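Local atomic coordinates of terminal uridylyltransferase 1 (PDB entry 5HZD), a protein that adds uridines to the 3'-hydroxyl ends of guide RNAs, ribosomal RNAs and some mRNAs and takes part in mitochondrial RNA editing in Trypanosoma brucei. Residues 5-9 with 18-22; 458-463 with 474-480; 33-37 with 482-486; 402-408 with 490-495. One frame throughout, in Å; residues are numbered along the deposited sequence.

Contact 1 of 4, residues 5-9 with 18-22. With ZN (zinc ion), chain B.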
loop_
_atom_site.group_PDB
_atom_site.type_symbol
_atom_site.label_atom_id
_atom_site.label_comp_id
_atom_site.label_asym_id
_atom_site.label_seq_id
_atom_site.Cartn_x
_atom_site.Cartn_y
_atom_site.Cartn_z
ATOM N N LEU A 5 34.822 6.058 11.815
ATOM C CA LEU A 5 34.414 7.393 11.389
ATOM C C LEU A 5 32.905 7.616 11.414
ATOM O O LEU A 5 32.087 6.722 11.063
ATOM C CB LEU A 5 34.913 7.670 9.971
ATOM C CG LEU A 5 36.408 7.743 9.688
ATOM C CD1 LEU A 5 36.619 7.836 8.191
ATOM C CD2 LEU A 5 37.020 8.940 10.373
ATOM N N TYR A 6 32.533 8.835 11.809
ATOM C CA TYR A 6 31.155 9.290 11.759
ATOM C C TYR A 6 31.186 10.614 11.030
ATOM O O TYR A 6 32.094 11.411 11.237
ATOM C CB TYR A 6 30.595 9.529 13.171
ATOM C CG TYR A 6 30.527 8.302 14.048
ATOM C CD1 TYR A 6 31.617 7.933 14.829
ATOM C CD2 TYR A 6 29.370 7.535 14.125
ATOM C CE1 TYR A 6 31.581 6.828 15.635
ATOM C CE2 TYR A 6 29.326 6.407 14.947
ATOM C CZ TYR A 6 30.440 6.072 15.702
ATOM O OH TYR A 6 30.430 4.974 16.533
ATOM N N SER A 7 30.222 10.840 10.147
ATOM C CA SER A 7 30.211 12.094 9.414
ATOM C C SER A 7 28.832 12.736 9.523
ATOM O O SER A 7 27.798 12.060 9.584
ATOM C CB SER A 7 30.595 11.897 7.941
ATOM O OG SER A 7 29.607 11.169 7.226
ATOM N N CYS A 8 28.855 14.069 9.552
ATOM C CA CYS A 8 27.636 14.884 9.568
ATOM C C CYS A 8 26.922 14.846 8.218
ATOM O O CYS A 8 27.571 14.772 7.166
ATOM C CB CYS A 8 28.014 16.317 9.932
ATOM S SG CYS A 8 26.523 17.309 10.191
ATOM N N ASP A 9 25.579 14.862 8.241
ATOM C CA ASP A 9 24.774 14.891 7.014
ATOM C C ASP A 9 24.307 16.310 6.648
ATOM O O ASP A 9 23.558 16.478 5.687
ATOM C CB ASP A 9 23.551 13.969 7.133
ATOM C CG ASP A 9 22.561 14.440 8.187
ATOM O OD1 ASP A 9 22.987 15.189 9.105
ATOM O OD2 ASP A 9 21.373 14.049 8.085
ATOM N N THR A 18 33.838 9.459 17.373
ATOM C CA THR A 18 32.848 8.905 18.298
ATOM C C THR A 18 31.441 9.353 17.956
ATOM O O THR A 18 31.229 10.456 17.423
ATOM C CB THR A 18 33.125 9.299 19.777
ATOM O OG1 THR A 18 32.893 10.706 19.962
ATOM C CG2 THR A 18 34.560 8.956 20.176
ATOM N N HIS A 19 30.472 8.494 18.261
ATOM C CA HIS A 19 29.093 8.847 18.051
ATOM C C HIS A 19 28.663 10.028 18.910
ATOM O O HIS A 19 27.898 10.875 18.455
ATOM C CB HIS A 19 28.180 7.638 18.294
ATOM C CG HIS A 19 26.784 7.841 17.815
ATOM N ND1 HIS A 19 25.698 7.840 18.666
ATOM C CD2 HIS A 19 26.291 8.083 16.578
ATOM C CE1 HIS A 19 24.597 8.054 17.971
ATOM N NE2 HIS A 19 24.927 8.202 16.699
ATOM N N ALA A 20 29.133 10.064 20.154
ATOM C CA ALA A 20 28.828 11.161 21.067
ATOM C C ALA A 20 29.213 12.497 20.446
ATOM O O ALA A 20 28.466 13.473 20.520
ATOM C CB ALA A 20 29.566 10.965 22.385
ATOM N N ALA A 21 30.377 12.531 19.813
ATOM C CA ALA A 21 30.874 13.766 19.218
ATOM C C ALA A 21 30.003 14.163 18.021
ATOM O O ALA A 21 29.766 15.356 17.778
ATOM C CB ALA A 21 32.317 13.600 18.790
ATOM N N LEU A 22 29.545 13.167 17.269
ATOM C CA LEU A 22 28.662 13.422 16.138
ATOM C C LEU A 22 27.345 14.025 16.614
ATOM O O LEU A 22 26.875 15.017 16.059
ATOM C CB LEU A 22 28.384 12.137 15.356
ATOM C CG LEU A 22 27.464 12.313 14.148
ATOM C CD1 LEU A 22 28.193 13.061 13.044
ATOM C CD2 LEU A 22 26.929 10.963 13.654
HETATM ZN ZN ZN B . 27.505 19.378 10.424
HETATM O O HOH W 1 31.283 5.806 19.479
#
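The ring of Tyr6 lies across the start of helix 19-30, with the backbone N of His19 over one of its faces: Tyr6 CE1 is 3.3 Å from His19 N and 3.4 Å from Thr18 C. His19 CB makes an off-centre CH-pi contact with the Tyr6 ring, 4.1 Å from its centroid. A water connects the same two residues, 3.2 Å from Tyr6 OH and accepting from His19 N at 3.1 Å. Thr18 is the N-cap, and its OG1 accepts from Ala21 N at 3.1 Å. Leu22, a turn beyond Thr18, points toward the strand; its CD2 meets Tyr6 CB at 4.0 Å, and its CD1 lies 3.6 Å from Ser7 C and 3.7 Å from Cys8 N. Van der Waals contact of Leu22 thus holds strand against helix beside the metal ligand. Cys8 SG binds the zinc ion at 2.3 Å, and Cys11, His25 and His30 complete the site. Ser7 OG and His19 NE2 are hydrogen-bonded to Arg460 and Glu462. A short hairpin of strands 6-7 and 15-16 packed on a helix, with a hydrophobic layer beside a Cys2His2 zinc site, is the arrangement of the C2H2 zinc finger, here an atypical one.

Contact 2 of 4, residues 458-463 with 474-480. With SO4 (sulfate ion), chain C.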
loop_
_atom_site.group_PDB
_atom_site.type_symbol
_atom_site.label_atom_id
_atom_site.label_comp_id
_atom_site.label_asym_id
_atom_site.label_seq_id
_atom_site.Cartn_x
_atom_site.Cartn_y
_atom_site.Cartn_z
ATOM N N PRO A 458 26.227 9.015 1.884
ATOM C CA PRO A 458 26.554 7.621 2.172
ATOM C C PRO A 458 25.285 6.818 2.467
ATOM O O PRO A 458 24.199 7.369 2.703
ATOM C CB PRO A 458 27.412 7.719 3.443
ATOM C CG PRO A 458 27.802 9.197 3.578
ATOM C CD PRO A 458 26.633 9.922 2.972
ATOM N N THR A 459 25.415 5.499 2.440
ATOM C CA THR A 459 24.367 4.673 3.011
ATOM C C THR A 459 24.506 4.864 4.509
ATOM O O THR A 459 25.564 4.615 5.069
ATOM C CB THR A 459 24.634 3.211 2.656
ATOM O OG1 THR A 459 24.510 3.053 1.233
ATOM C CG2 THR A 459 23.643 2.322 3.358
ATOM N N ARG A 460 23.435 5.322 5.159
ATOM C CA ARG A 460 23.502 5.686 6.576
ATOM C C ARG A 460 22.965 4.525 7.405
ATOM O O ARG A 460 22.072 3.784 6.955
ATOM C CB ARG A 460 22.624 6.903 6.862
ATOM C CG ARG A 460 23.110 8.182 6.187
ATOM C CD ARG A 460 24.464 8.574 6.714
ATOM N NE ARG A 460 24.846 9.919 6.288
ATOM C CZ ARG A 460 25.996 10.501 6.557
ATOM N NH1 ARG A 460 26.941 9.881 7.285
ATOM N NH2 ARG A 460 26.211 11.718 6.105
ATOM N N TYR A 461 23.552 4.361 8.593
ATOM C CA TYR A 461 23.143 3.318 9.531
ATOM C C TYR A 461 22.902 3.940 10.896
ATOM O O TYR A 461 23.208 3.349 11.936
ATOM C CB TYR A 461 24.229 2.235 9.642
ATOM C CG TYR A 461 24.478 1.462 8.359
ATOM C CD1 TYR A 461 23.435 0.860 7.678
ATOM C CD2 TYR A 461 25.765 1.321 7.846
ATOM C CE1 TYR A 461 23.650 0.143 6.511
ATOM C CE2 TYR A 461 25.994 0.610 6.667
ATOM C CZ TYR A 461 24.931 0.010 6.020
ATOM O OH TYR A 461 25.147 -0.697 4.851
ATOM N N GLU A 462 22.357 5.156 10.898
ATOM C CA GLU A 462 21.993 5.829 12.130
ATOM C C GLU A 462 20.741 5.223 12.722
ATOM O O GLU A 462 20.722 4.816 13.900
ATOM C CB GLU A 462 21.731 7.303 11.834
ATOM C CG GLU A 462 21.690 8.179 13.052
ATOM C CD GLU A 462 23.029 8.343 13.771
ATOM O OE1 GLU A 462 24.118 8.438 13.136
ATOM O OE2 GLU A 462 22.977 8.387 15.016
ATOM N N LEU A 463 19.685 5.202 11.918
ATOM C CA LEU A 463 18.460 4.513 12.297
ATOM C C LEU A 463 18.317 3.323 11.379
ATOM O O LEU A 463 18.254 3.496 10.146
ATOM C CB LEU A 463 17.252 5.431 12.101
ATOM C CG LEU A 463 17.295 6.813 12.745
ATOM C CD1 LEU A 463 15.914 7.456 12.594
ATOM C CD2 LEU A 463 17.673 6.695 14.214
ATOM N N ASN A 474 18.868 -1.200 4.255
ATOM C CA ASN A 474 18.380 -0.429 5.385
ATOM C C ASN A 474 17.290 0.519 4.950
ATOM O O ASN A 474 17.530 1.409 4.124
ATOM C CB ASN A 474 19.530 0.377 6.038
ATOM C CG ASN A 474 19.070 1.161 7.270
ATOM O OD1 ASN A 474 18.008 0.881 7.819
ATOM N ND2 ASN A 474 19.862 2.166 7.692
ATOM N N LEU A 475 16.098 0.365 5.515
ATOM C CA LEU A 475 15.013 1.288 5.179
ATOM C C LEU A 475 15.312 2.704 5.681
ATOM O O LEU A 475 14.714 3.675 5.214
ATOM C CB LEU A 475 13.643 0.767 5.650
ATOM C CG LEU A 475 13.332 -0.640 5.119
ATOM C CD1 LEU A 475 11.966 -1.107 5.602
ATOM C CD2 LEU A 475 13.345 -0.628 3.588
ATOM N N GLY A 476 16.260 2.839 6.606
ATOM C CA GLY A 476 16.711 4.157 7.005
ATOM C C GLY A 476 18.002 4.657 6.355
ATOM O O GLY A 476 18.673 5.545 6.904
ATOM N N ARG A 477 18.363 4.089 5.203
ATOM C CA ARG A 477 19.632 4.379 4.560
ATOM C C ARG A 477 19.880 5.819 4.152
ATOM O O ARG A 477 21.030 6.197 3.915
ATOM C CB ARG A 477 19.837 3.469 3.340
ATOM C CG ARG A 477 18.819 3.709 2.232
ATOM C CD ARG A 477 18.826 2.590 1.190
ATOM N NE ARG A 477 17.744 2.796 0.205
ATOM C CZ ARG A 477 16.460 2.521 0.426
ATOM N NH1 ARG A 477 16.058 2.039 1.608
ATOM N NH2 ARG A 477 15.564 2.734 -0.534
ATOM N N HIS A 478 18.831 6.629 4.044
ATOM C CA HIS A 478 19.060 8.035 3.699
ATOM C C HIS A 478 18.986 8.959 4.903
ATOM O O HIS A 478 19.084 10.185 4.743
ATOM C CB HIS A 478 18.059 8.539 2.642
ATOM C CG HIS A 478 17.998 7.693 1.404
ATOM N ND1 HIS A 478 19.067 7.544 0.546
ATOM C CD2 HIS A 478 16.986 6.960 0.884
ATOM C CE1 HIS A 478 18.717 6.742 -0.447
ATOM N NE2 HIS A 478 17.461 6.379 -0.267
ATOM N N ILE A 479 18.840 8.386 6.101
ATOM C CA ILE A 479 18.693 9.183 7.307
ATOM C C ILE A 479 20.011 9.388 8.030
ATOM O O ILE A 479 20.458 8.517 8.789
ATOM C CB ILE A 479 17.628 8.570 8.249
ATOM C CG1 ILE A 479 16.310 8.429 7.485
ATOM C CG2 ILE A 479 17.491 9.436 9.511
ATOM C CD1 ILE A 479 15.192 7.758 8.288
ATOM N N GLY A 480 20.651 10.528 7.783
ATOM C CA GLY A 480 21.858 10.891 8.495
ATOM C C GLY A 480 21.552 11.489 9.863
ATOM O O GLY A 480 20.396 11.520 10.280
HETATM S S SO4 C . 17.926 4.052 -3.301
HETATM O O1 SO4 C . 17.462 2.831 -3.952
HETATM O O2 SO4 C . 18.578 4.919 -4.288
HETATM O O3 SO4 C . 18.890 3.704 -2.255
HETATM O O4 SO4 C . 16.774 4.742 -2.716
HETATM O O HOH W 2 20.132 5.941 9.193
#
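Three hydrogen bonds tie the two arms of one loop together. Arg460 N donates to Arg477 O at 2.8 Å, and the amide of Asn474 serves two carbonyls, its ND2 lying 2.8 Å from Arg460 O and 3.2 Å from Leu463 O. The other end of that amide closes an Asx turn, Asn474 OD1 accepting from Gly476 N at 2.9 Å. A water accepts from Leu463 N (2.9 Å) and lies 2.7 Å from Gly476 O and 2.6 Å from Ile479 O. Gly476 fits tightly: its CA is 3.6 Å from Leu463 O, and a CB there would clash with that oxygen. Farther out, Leu463 CD1 meets Ile479 CG2 at 4.0 Å, while the guanidinium of Arg460 leaves for Glu435 and Ser7. Arg477 and His478 bind a sulfate, probably from the crystallisation liquor. Without regular strands, the loop carrying the proposed nucleotide recognition motif, which ends at Asn474, is therefore closed by one backbone bond and an asparagine amide donating to two carbonyls.

Contact 3 of 4, residues 33-37 with 482-486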
loop_
_atom_site.group_PDB
_atom_site.type_symbol
_atom_site.label_atom_id
_atom_site.label_comp_id
_atom_site.label_asym_id
_atom_site.label_seq_id
_atom_site.Cartn_x
_atom_site.Cartn_y
_atom_site.Cartn_z
ATOM N N LEU A 33 18.120 22.807 12.309
ATOM C CA LEU A 33 17.554 21.703 11.560
ATOM C C LEU A 33 16.721 20.790 12.454
ATOM O O LEU A 33 15.898 20.017 11.971
ATOM C CB LEU A 33 18.675 20.907 10.886
ATOM C CG LEU A 33 19.419 21.725 9.829
ATOM C CD1 LEU A 33 20.482 20.868 9.185
ATOM C CD2 LEU A 33 18.416 22.219 8.779
ATOM N N LEU A 34 16.946 20.888 13.759
ATOM C CA LEU A 34 16.233 20.050 14.703
ATOM C C LEU A 34 15.837 20.908 15.900
ATOM O O LEU A 34 16.233 20.630 17.037
ATOM C CB LEU A 34 17.121 18.858 15.120
ATOM C CG LEU A 34 18.585 19.174 15.427
ATOM C CD1 LEU A 34 19.043 18.524 16.759
ATOM C CD2 LEU A 34 19.495 18.719 14.289
ATOM N N PRO A 35 15.028 21.960 15.650
ATOM C CA PRO A 35 14.816 23.014 16.648
ATOM C C PRO A 35 14.088 22.589 17.922
ATOM O O PRO A 35 14.221 23.278 18.935
ATOM C CB PRO A 35 13.974 24.038 15.890
ATOM C CG PRO A 35 13.229 23.221 14.883
ATOM C CD PRO A 35 14.207 22.167 14.446
ATOM N N ASP A 36 13.332 21.496 17.878
ATOM C CA ASP A 36 12.565 21.087 19.059
ATOM C C ASP A 36 13.163 19.872 19.737
ATOM O O ASP A 36 12.628 19.408 20.744
ATOM C CB ASP A 36 11.106 20.794 18.675
ATOM C CG ASP A 36 10.390 22.022 18.127
ATOM O OD1 ASP A 36 10.633 23.119 18.663
ATOM O OD2 ASP A 36 9.596 21.890 17.165
ATOM N N HIS A 37 14.255 19.339 19.200
ATOM C CA HIS A 37 14.801 18.091 19.734
ATOM C C HIS A 37 15.179 18.166 21.210
ATOM O O HIS A 37 14.677 17.393 22.027
ATOM C CB HIS A 37 16.005 17.580 18.923
ATOM C CG HIS A 37 16.558 16.287 19.434
ATOM N ND1 HIS A 37 17.761 16.202 20.111
ATOM C CD2 HIS A 37 16.045 15.036 19.410
ATOM C CE1 HIS A 37 17.968 14.942 20.457
ATOM N NE2 HIS A 37 16.942 14.219 20.052
ATOM N N THR A 482 21.405 14.545 11.478
ATOM C CA THR A 482 20.410 15.596 11.719
ATOM C C THR A 482 19.021 15.109 11.347
ATOM O O THR A 482 18.054 15.362 12.082
ATOM C CB THR A 482 20.763 16.958 11.032
ATOM O OG1 THR A 482 20.817 16.787 9.608
ATOM C CG2 THR A 482 22.073 17.440 11.537
ATOM N N LYS A 483 18.890 14.366 10.251
ATOM C CA LYS A 483 17.575 13.845 9.916
ATOM C C LYS A 483 17.097 12.909 11.037
ATOM O O LYS A 483 15.905 12.877 11.366
ATOM C CB LYS A 483 17.593 13.117 8.560
ATOM C CG LYS A 483 17.651 14.041 7.356
ATOM C CD LYS A 483 17.224 13.321 6.075
ATOM C CE LYS A 483 17.338 14.255 4.881
ATOM N NZ LYS A 483 16.938 13.573 3.618
ATOM N N SER A 484 18.017 12.150 11.631
ATOM C CA SER A 484 17.617 11.151 12.642
ATOM C C SER A 484 17.084 11.867 13.878
ATOM O O SER A 484 16.168 11.373 14.541
ATOM C CB SER A 484 18.777 10.208 13.036
ATOM O OG SER A 484 19.726 10.851 13.874
ATOM N N LEU A 485 17.624 13.045 14.162
ATOM C CA LEU A 485 17.194 13.765 15.356
ATOM C C LEU A 485 15.840 14.431 15.090
ATOM O O LEU A 485 15.060 14.633 16.030
ATOM C CB LEU A 485 18.257 14.767 15.799
ATOM C CG LEU A 485 19.532 14.038 16.289
ATOM C CD1 LEU A 485 20.544 15.028 16.850
ATOM C CD2 LEU A 485 19.189 12.940 17.325
ATOM N N ARG A 486 15.559 14.764 13.829
ATOM C CA ARG A 486 14.197 15.165 13.447
ATOM C C ARG A 486 13.203 14.036 13.711
ATOM O O ARG A 486 12.098 14.275 14.207
ATOM C CB ARG A 486 14.133 15.656 11.985
ATOM C CG ARG A 486 14.901 16.967 11.787
ATOM C CD ARG A 486 15.011 17.375 10.308
ATOM N NE ARG A 486 13.687 17.597 9.727
ATOM C CZ ARG A 486 13.044 18.759 9.799
ATOM N NH1 ARG A 486 13.608 19.784 10.423
ATOM N NH2 ARG A 486 11.838 18.896 9.254
#
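Thr482, in the first turn of helix 481-497, faces the end of the zinc finger and the turn that follows it. Its CB lies 3.9 Å from Leu34 CD2 and its OG1 4.1 Å from Leu33 CD1, while the hydroxyl itself is hydrogen-bonded to Asp9 of the finger. Ala26 and His30, the latter a zinc ligand, also touch this threonine. Lys483 and Ser484 turn to other parts of the chain, so the next residue to meet segment 33-37 is Leu485, about one helical turn on. Its CD1 packs against Leu34 CD1 at 3.8 Å, and its CD2 lies over the face of the His37 ring, 4.1 Å from the centroid in a CH-pi contact. His37 is brought there by a type I turn from Leu34 to His37, in which His37 N bonds to Leu34 O at 3.2 Å. Arg486 ends the walk: its NH1 donates to Leu33 O at 2.8 Å. Leucine contacts thus provide most of the interface, with a single charged donor taking up a main-chain carbonyl. Such chemistry joins the end of the finger directly to helix 481-497, consistent with the finger being required for proper folding of the catalytic domain.

Contact 4 of 4, residues 402-408 with 490-495. With SO4 (sulfate ion), chain E.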
loop_
_atom_site.group_PDB
_atom_site.type_symbol
_atom_site.label_atom_id
_atom_site.label_comp_id
_atom_site.label_asym_id
_atom_site.label_seq_id
_atom_site.Cartn_x
_atom_site.Cartn_y
_atom_site.Cartn_z
ATOM N N PHE A 402 4.317 2.309 22.173
ATOM C CA PHE A 402 5.145 2.362 20.964
ATOM C C PHE A 402 6.063 3.592 21.036
ATOM O O PHE A 402 7.275 3.513 20.793
ATOM C CB PHE A 402 4.239 2.421 19.720
ATOM C CG PHE A 402 4.945 2.812 18.432
ATOM C CD1 PHE A 402 5.060 4.144 18.054
ATOM C CD2 PHE A 402 5.429 1.832 17.576
ATOM C CE1 PHE A 402 5.682 4.520 16.877
ATOM C CE2 PHE A 402 6.033 2.183 16.386
ATOM C CZ PHE A 402 6.145 3.527 16.031
ATOM N N PHE A 403 5.484 4.734 21.371
ATOM C CA PHE A 403 6.273 5.969 21.435
ATOM C C PHE A 403 7.250 5.904 22.598
ATOM O O PHE A 403 8.386 6.360 22.480
ATOM C CB PHE A 403 5.353 7.193 21.527
ATOM C CG PHE A 403 4.685 7.508 20.227
ATOM C CD1 PHE A 403 5.410 8.106 19.204
ATOM C CD2 PHE A 403 3.348 7.183 20.002
ATOM C CE1 PHE A 403 4.789 8.400 17.990
ATOM C CE2 PHE A 403 2.745 7.466 18.793
ATOM C CZ PHE A 403 3.457 8.079 17.787
ATOM N N TYR A 404 6.838 5.325 23.729
ATOM C CA TYR A 404 7.799 5.133 24.810
ATOM C C TYR A 404 8.960 4.193 24.431
ATOM O O TYR A 404 10.137 4.504 24.719
ATOM C CB TYR A 404 7.093 4.658 26.091
ATOM C CG TYR A 404 8.019 4.605 27.287
ATOM C CD1 TYR A 404 8.254 5.736 28.050
ATOM C CD2 TYR A 404 8.662 3.421 27.624
ATOM C CE1 TYR A 404 9.121 5.678 29.144
ATOM C CE2 TYR A 404 9.522 3.355 28.692
ATOM C CZ TYR A 404 9.730 4.480 29.452
ATOM O OH TYR A 404 10.595 4.406 30.524
ATOM N N PHE A 405 8.637 3.062 23.796
ATOM C CA PHE A 405 9.645 2.080 23.383
ATOM C C PHE A 405 10.697 2.734 22.500
ATOM O O PHE A 405 11.909 2.571 22.732
ATOM C CB PHE A 405 8.943 0.931 22.650
ATOM C CG PHE A 405 9.872 -0.154 22.192
ATOM C CD1 PHE A 405 10.420 -1.049 23.096
ATOM C CD2 PHE A 405 10.203 -0.278 20.856
ATOM C CE1 PHE A 405 11.309 -2.073 22.683
ATOM C CE2 PHE A 405 11.079 -1.309 20.421
ATOM C CZ PHE A 405 11.621 -2.205 21.328
ATOM N N TYR A 406 10.256 3.510 21.514
ATOM C CA TYR A 406 11.236 4.069 20.593
ATOM C C TYR A 406 11.907 5.317 21.112
ATOM O O TYR A 406 12.948 5.726 20.589
ATOM C CB TYR A 406 10.634 4.251 19.200
ATOM C CG TYR A 406 10.468 2.913 18.509
ATOM C CD1 TYR A 406 11.585 2.126 18.214
ATOM C CD2 TYR A 406 9.196 2.427 18.171
ATOM C CE1 TYR A 406 11.453 0.890 17.588
ATOM C CE2 TYR A 406 9.054 1.181 17.522
ATOM C CZ TYR A 406 10.187 0.433 17.245
ATOM O OH TYR A 406 10.073 -0.786 16.624
ATOM N N SER A 407 11.330 5.931 22.138
ATOM C CA SER A 407 11.983 7.092 22.721
ATOM C C SER A 407 13.006 6.714 23.809
ATOM O O SER A 407 14.015 7.402 23.965
ATOM C CB SER A 407 10.926 8.074 23.295
ATOM O OG SER A 407 10.076 8.647 22.293
ATOM N N PHE A 408 12.780 5.614 24.533
ATOM C CA PHE A 408 13.604 5.290 25.718
ATOM C C PHE A 408 14.153 3.882 25.820
ATOM O O PHE A 408 15.139 3.657 26.526
ATOM C CB PHE A 408 12.843 5.608 27.022
ATOM C CG PHE A 408 12.601 7.065 27.223
ATOM C CD1 PHE A 408 13.654 7.920 27.486
ATOM C CD2 PHE A 408 11.324 7.593 27.116
ATOM C CE1 PHE A 408 13.439 9.286 27.644
ATOM C CE2 PHE A 408 11.096 8.937 27.274
ATOM C CZ PHE A 408 12.153 9.796 27.542
ATOM N N GLU A 490 10.048 13.832 16.690
ATOM C CA GLU A 490 8.647 13.456 16.488
ATOM C C GLU A 490 8.212 12.287 17.373
ATOM O O GLU A 490 7.040 12.236 17.798
ATOM C CB GLU A 490 8.339 13.187 15.008
ATOM C CG GLU A 490 8.596 14.406 14.084
ATOM C CD GLU A 490 7.895 15.694 14.529
ATOM O OE1 GLU A 490 6.754 15.645 15.062
ATOM O OE2 GLU A 490 8.501 16.798 14.364
ATOM N N LEU A 491 9.122 11.367 17.683
ATOM C CA LEU A 491 8.742 10.271 18.587
ATOM C C LEU A 491 8.499 10.832 19.994
ATOM O O LEU A 491 7.535 10.424 20.665
ATOM C CB LEU A 491 9.836 9.207 18.580
ATOM C CG LEU A 491 9.883 8.412 17.282
ATOM C CD1 LEU A 491 11.232 7.713 17.161
ATOM C CD2 LEU A 491 8.750 7.377 17.214
ATOM N N TYR A 492 9.326 11.781 20.447
ATOM C CA TYR A 492 9.070 12.393 21.755
ATOM C C TYR A 492 7.754 13.138 21.718
ATOM O O TYR A 492 7.001 13.098 22.692
ATOM C CB TYR A 492 10.161 13.405 22.165
ATOM C CG TYR A 492 11.520 12.838 22.407
ATOM C CD1 TYR A 492 11.715 11.826 23.336
ATOM C CD2 TYR A 492 12.625 13.356 21.741
ATOM C CE1 TYR A 492 12.986 11.309 23.573
ATOM C CE2 TYR A 492 13.899 12.848 21.960
ATOM C CZ TYR A 492 14.070 11.836 22.880
ATOM O OH TYR A 492 15.328 11.314 23.103
ATOM N N ARG A 493 7.471 13.851 20.615
ATOM C CA ARG A 493 6.265 14.648 20.508
ATOM C C ARG A 493 5.043 13.724 20.557
ATOM O O ARG A 493 4.049 14.046 21.232
ATOM C CB ARG A 493 6.280 15.473 19.225
ATOM C CG ARG A 493 5.252 16.572 19.233
ATOM C CD ARG A 493 5.040 17.284 17.913
ATOM N NE ARG A 493 6.251 17.536 17.140
ATOM C CZ ARG A 493 7.055 18.594 17.251
ATOM N NH1 ARG A 493 6.854 19.571 18.144
ATOM N NH2 ARG A 493 8.099 18.660 16.448
ATOM N N GLY A 494 5.124 12.576 19.894
ATOM C CA GLY A 494 4.008 11.639 19.925
ATOM C C GLY A 494 3.738 11.117 21.328
ATOM O O GLY A 494 2.578 11.026 21.747
ATOM N N LEU A 495 4.806 10.778 22.051
ATOM C CA LEU A 495 4.714 10.269 23.416
ATOM C C LEU A 495 3.992 11.284 24.287
ATOM O O LEU A 495 3.035 10.953 24.991
ATOM C CB LEU A 495 6.112 10.041 23.976
ATOM C CG LEU A 495 6.200 9.518 25.399
ATOM C CD1 LEU A 495 5.598 8.115 25.451
ATOM C CD2 LEU A 495 7.648 9.478 25.861
HETATM S S SO4 E . 5.274 21.287 20.762
HETATM O O1 SO4 E . 6.247 21.875 19.840
HETATM O O2 SO4 E . 5.150 19.843 20.520
HETATM O O3 SO4 E . 3.976 21.930 20.548
HETATM O O4 SO4 E . 5.730 21.525 22.133
HETATM O O HOH W 3 15.689 9.316 25.011
#
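Apolar interlocking dominates here. Leu491 enters a hole formed by Phe402, Phe403, Tyr406 and Ser407, its CD2 4.0 Å from Phe403 CD1; one turn on, Leu495 fits among Phe403, Tyr404, Ser407 and Phe408, its CD1 3.8 Å from Tyr404 CB and its CD2 3.8 Å from Phe408 CE2. The aromatic part includes a CH-pi contact, Gly494 CA lying over the face of the Phe403 ring, 4.0 Å from its centroid, where a CB would collide with CE1. This is knobs-into-holes packing, the knobs of segment 490-495 entering holes of segment 402-408; the two run roughly antiparallel, at 142°, with axes 8.5 Å apart. This joins helix 385-409 to helix 481-497, with Trp320 and Leu317 of helix 310-324 also packed here. Polar links are few. Ser407 OG bonds to Phe403 O of its own helix at 2.8 Å, and a water spans Ser407 O (2.7 Å) and Tyr492 OH (2.8 Å), also hydrogen-bonded to Arg41. Within segment 490-495, Arg493 NH2 and Glu490 OE2 form a salt bridge at 2.8 Å.

From the N terminus, contact 1 closes first, a short loop within the zinc finger, before any other opens. Contact 3 opens at residues 33-37 and closes more than four hundred residues later, enclosing both large sheets and most helices. Inside it lies contact 2, which closes a small loop just before helix 481-497, also within the span of contact 4. Contacts 3 and 4 cross, because 402-408 falls between 33-37 and 482-486 while 490-495 comes later; both use helix 481-497. That helix therefore joins the finger's end to helix 385-409. Asp9 joins contact 1 to contact 3 through Thr482, and Arg460 and Glu462 join contact 2 to contact 1 through Ser7 and His19.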